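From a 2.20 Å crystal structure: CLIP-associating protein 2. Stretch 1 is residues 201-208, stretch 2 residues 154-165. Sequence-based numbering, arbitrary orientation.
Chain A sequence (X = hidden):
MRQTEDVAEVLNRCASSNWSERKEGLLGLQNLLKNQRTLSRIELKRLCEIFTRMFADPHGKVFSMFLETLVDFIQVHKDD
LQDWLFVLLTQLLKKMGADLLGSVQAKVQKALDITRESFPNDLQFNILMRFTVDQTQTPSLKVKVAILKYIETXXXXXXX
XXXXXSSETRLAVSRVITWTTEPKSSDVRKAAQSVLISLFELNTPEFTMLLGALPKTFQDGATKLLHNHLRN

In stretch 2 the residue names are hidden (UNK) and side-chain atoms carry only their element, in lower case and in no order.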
# COMPACT_ATOMS: atom_id res chain seq x y z
N GLU A 201 5.86 12.96 16.29
CA GLU A 201 4.73 13.77 16.73
C GLU A 201 3.49 12.95 17.07
O GLU A 201 2.64 13.38 17.85
CB GLU A 201 4.40 14.86 15.70
CG GLU A 201 5.39 16.03 15.70
CD GLU A 201 5.01 17.14 14.72
OE1 GLU A 201 5.91 17.62 14.00
OE2 GLU A 201 3.83 17.54 14.67
N LEU A 202 3.39 11.75 16.48
CA LEU A 202 2.28 10.85 16.76
C LEU A 202 2.37 10.26 18.17
O LEU A 202 1.41 10.30 18.94
CB LEU A 202 2.20 9.72 15.72
CG LEU A 202 1.20 8.59 15.99
CD1 LEU A 202 -0.23 9.06 15.80
CD2 LEU A 202 1.50 7.40 15.11
N ASN A 203 3.54 9.69 18.49
CA ASN A 203 3.77 9.08 19.79
C ASN A 203 5.20 9.36 20.25
O ASN A 203 6.10 8.54 20.07
CB ASN A 203 3.50 7.58 19.73
CG ASN A 203 3.35 6.95 21.11
OD1 ASN A 203 3.94 7.41 22.09
ND2 ASN A 203 2.57 5.89 21.19
N THR A 204 5.39 10.54 20.85
CA THR A 204 6.71 11.00 21.30
C THR A 204 7.41 9.99 22.24
O THR A 204 8.49 9.52 21.91
CB THR A 204 6.64 12.42 21.92
OG1 THR A 204 6.02 13.32 20.99
CG2 THR A 204 8.03 12.93 22.26
N PRO A 205 6.78 9.66 23.40
CA PRO A 205 7.45 8.76 24.34
C PRO A 205 7.88 7.42 23.73
O PRO A 205 9.01 6.99 23.93
CB PRO A 205 6.40 8.55 25.44
CG PRO A 205 5.58 9.78 25.40
CD PRO A 205 5.49 10.12 23.93
N GLU A 206 6.98 6.79 22.98
CA GLU A 206 7.28 5.50 22.35
C GLU A 206 8.36 5.62 21.26
O GLU A 206 9.10 4.67 21.01
CB GLU A 206 6.01 4.86 21.78
CG GLU A 206 6.13 3.38 21.44
CD GLU A 206 6.02 2.45 22.65
OE1 GLU A 206 6.18 1.23 22.46
OE2 GLU A 206 5.78 2.93 23.78
N PHE A 207 8.44 6.79 20.63
CA PHE A 207 9.48 7.05 19.63
C PHE A 207 10.82 7.36 20.29
O PHE A 207 11.87 7.03 19.73
CB PHE A 207 9.08 8.20 18.70
CG PHE A 207 9.94 8.29 17.46
CD1 PHE A 207 11.08 9.10 17.44
CD2 PHE A 207 9.63 7.56 16.33
CE1 PHE A 207 11.87 9.18 16.31
CE2 PHE A 207 10.42 7.63 15.19
CZ PHE A 207 11.55 8.44 15.18
N THR A 208 10.78 8.00 21.45
CA THR A 208 11.99 8.27 22.23
C THR A 208 12.62 6.96 22.70
O THR A 208 13.85 6.80 22.67
CB THR A 208 11.69 9.20 23.44
OG1 THR A 208 10.86 10.28 23.01
CG2 THR A 208 12.99 9.77 24.02
N UNK A 154 -0.67 7.91 6.62
CA UNK A 154 -1.29 7.00 7.59
C UNK A 154 -1.05 7.49 9.02
O UNK A 154 -1.92 7.36 9.88
c UNK A 154 -2.90 4.23 7.74
c UNK A 154 -1.48 4.47 8.24
c UNK A 154 -0.77 5.57 7.42
c UNK A 154 -0.69 3.18 8.22
N UNK A 155 0.13 8.06 9.25
CA UNK A 155 0.50 8.58 10.56
C UNK A 155 -0.38 9.75 10.99
O UNK A 155 -0.59 9.95 12.19
c UNK A 155 1.97 8.99 10.56
N UNK A 156 -0.89 10.51 10.02
CA UNK A 156 -1.77 11.64 10.28
C UNK A 156 -3.18 11.22 10.71
O UNK A 156 -3.94 12.03 11.24
c UNK A 156 1.70 14.12 8.95
c UNK A 156 0.30 13.84 9.47
c UNK A 156 -1.87 12.57 9.06
c UNK A 156 -0.53 13.04 8.47
n UNK A 156 1.70 15.12 7.84
N UNK A 157 -3.52 9.96 10.49
CA UNK A 157 -4.85 9.45 10.84
C UNK A 157 -4.83 8.36 11.92
O UNK A 157 -5.88 7.90 12.37
o UNK A 157 -6.11 8.11 6.77
c UNK A 157 -5.84 7.31 7.67
c UNK A 157 -5.03 7.75 8.89
c UNK A 157 -5.61 8.98 9.59
n UNK A 157 -6.23 6.04 7.64
N UNK A 158 -3.63 7.95 12.33
CA UNK A 158 -3.46 6.88 13.31
C UNK A 158 -3.74 7.30 14.75
O UNK A 158 -3.72 8.48 15.08
c UNK A 158 -1.86 5.16 12.32
c UNK A 158 -2.04 6.33 13.24
c UNK A 158 0.62 4.08 13.62
se UNK A 158 0.02 4.88 11.94
N UNK A 159 -4.01 6.31 15.59
CA UNK A 159 -3.97 6.47 17.04
C UNK A 159 -2.53 6.31 17.51
O UNK A 159 -1.78 5.56 16.89
c UNK A 159 -4.84 5.42 17.73
o UNK A 159 -7.14 4.89 17.99
o UNK A 159 -6.63 7.00 17.65
c UNK A 159 -6.31 5.80 17.79
N UNK A 160 -2.13 7.02 18.58
CA UNK A 160 -0.78 6.88 19.14
C UNK A 160 -0.38 5.43 19.46
O UNK A 160 0.78 5.05 19.24
c UNK A 160 -2.87 8.12 19.24
c UNK A 160 -0.84 7.71 20.42
c UNK A 160 -1.83 8.78 20.10
N UNK A 161 -1.32 4.61 19.94
CA UNK A 161 -1.00 3.23 20.31
C UNK A 161 -1.03 2.24 19.13
O UNK A 161 -0.93 1.03 19.32
c UNK A 161 -1.88 2.75 21.49
c UNK A 161 1.93 3.07 23.02
n UNK A 161 2.74 2.59 22.08
n UNK A 161 0.71 2.56 23.19
c UNK A 161 -1.37 1.52 22.27
c UNK A 161 0.16 1.45 22.42
n UNK A 161 2.35 4.08 23.78
N UNK A 162 -1.13 2.78 17.92
CA UNK A 162 -0.95 1.97 16.72
C UNK A 162 0.54 1.86 16.40
O UNK A 162 0.96 1.01 15.61
o UNK A 162 -3.72 1.57 16.35
c UNK A 162 -3.21 2.49 15.67
c UNK A 162 -1.70 2.57 15.53
o UNK A 162 -3.90 3.36 15.09
N UNK A 163 1.33 2.73 17.03
CA UNK A 163 2.78 2.76 16.85
C UNK A 163 3.50 2.34 18.13
O UNK A 163 3.45 3.05 19.14
c UNK A 163 5.33 5.16 17.32
c UNK A 163 6.90 3.87 15.42
c UNK A 163 3.23 4.15 16.39
c UNK A 163 6.72 5.35 17.31
c UNK A 163 5.51 3.69 15.43
c UNK A 163 4.72 4.34 16.38
c UNK A 163 7.50 4.70 16.36
N UNK A 164 4.16 1.18 18.09
CA UNK A 164 4.85 0.63 19.25
C UNK A 164 6.33 0.33 18.98
O UNK A 164 6.71 0.02 17.85
c UNK A 164 2.80 -0.36 20.36
o UNK A 164 4.03 -1.60 18.71
c UNK A 164 4.17 -0.66 19.78
N UNK A 165 7.13 0.43 20.03
CA UNK A 165 8.55 0.10 19.97
C UNK A 165 8.76 -1.41 20.01
O UNK A 165 9.00 -2.00 21.07
n UNK A 165 11.51 0.75 22.15
c UNK A 165 9.33 0.80 21.10
c UNK A 165 10.83 0.58 21.02
o UNK A 165 11.37 0.25 19.96

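Position 154 carries four side-chain carbons, forked at the second, and its side chain makes no contact with stretch 1; a fork one carbon beyond CB identifies Leu154. Position 155 has a single carbon, hence Ala155. Its backbone O lies 3.7 Å from Leu202 CD1, so the main chain makes its closest approach.

Position 156 shows four carbons in a row ending in nitrogen: Lys156. Its CA-to-CB bond points away from stretch 1, and it makes no contact there. Position 157 has three carbons, the third bearing one oxygen and one nitrogen, which fits Gln157; its CA-to-CB bond also points away, and its amide nitrogen is hydrogen-bonded elsewhere in the structure.

At position 158 an unbranched chain runs through two carbons, a selenium and a terminal carbon. Selenium settles the identity: Met158, present as selenomethionine. Its CE lies 3.7 Å from Leu202 CD2, and its backbone O is 3.6 Å from Leu202 CD1.

Position 159 has two carbons, the second carrying two oxygens, a carboxylate one carbon beyond CB: Asp159. Its CA-to-CB bond points away, and the contact is through backbone C, 4.0 Å from Leu202 CD1.

Position 160 has three carbons closing a ring onto its own backbone N, a closure unique to Pro160. Its CB packs 3.7 Å from Leu202 O, while its backbone O accepts a hydrogen bond from Asn203 ND2 at 2.8 Å and 160°.

Position 161 has three carbons, a nitrogen, then a carbon with two more nitrogens: the guanidinium of Arg161. Although CA-to-CB points away, the chain's end comes nearer, and NH1 forms a salt bridge with Glu206 OE2 at 3.5 Å. Asn203 ND2 lies over one guanidinium face, 3.2 Å from Arg161 NH2, but two donors make no hydrogen bond.

Position 162 again has two carbons, the second with two oxygens: Asp162. It does not touch stretch 1; instead, its OD1 accepts from Asp159 N at 3.0 Å, bracing the turn.

Position 163 shows one carbon leading to a six-carbon ring without a hydroxyl, therefore Phe163. Its CZ meets Phe207 CD2 at 3.6 Å near the plane of the Phe207 ring, and its CB lies 3.9 Å from Leu202 CD2.

Position 164 has one carbon bearing an oxygen and a carbon. That branching defines Thr164, whose CA approaches Glu206 OE1 at 3.5 Å. Position 165 has two carbons, the second carrying one oxygen and one nitrogen: Asn165. Its backbone N donates to Glu206 OE1 at 2.7 Å and 176°, a nearly linear bond.

The contact buries 568 Å² and combines apolar packing with polar anchors. Leu202 packs against Met158, Pro160 and Phe163, while Phe207 adds a ring-edge contact. Asn203 serves both stretches: OD1 caps its own helix by accepting from Glu206 N at 3.2 Å, and ND2 engages Pro160 O. Glu206 then joins stretch 2 through the Arg161 salt bridge and the Asn165 backbone bond, tying the first turn of the helix to the 3-10 segment through Arg161 and to the chain beyond it through Asn165.

Stretch 2 154-165: LAKQMDPRDFTN
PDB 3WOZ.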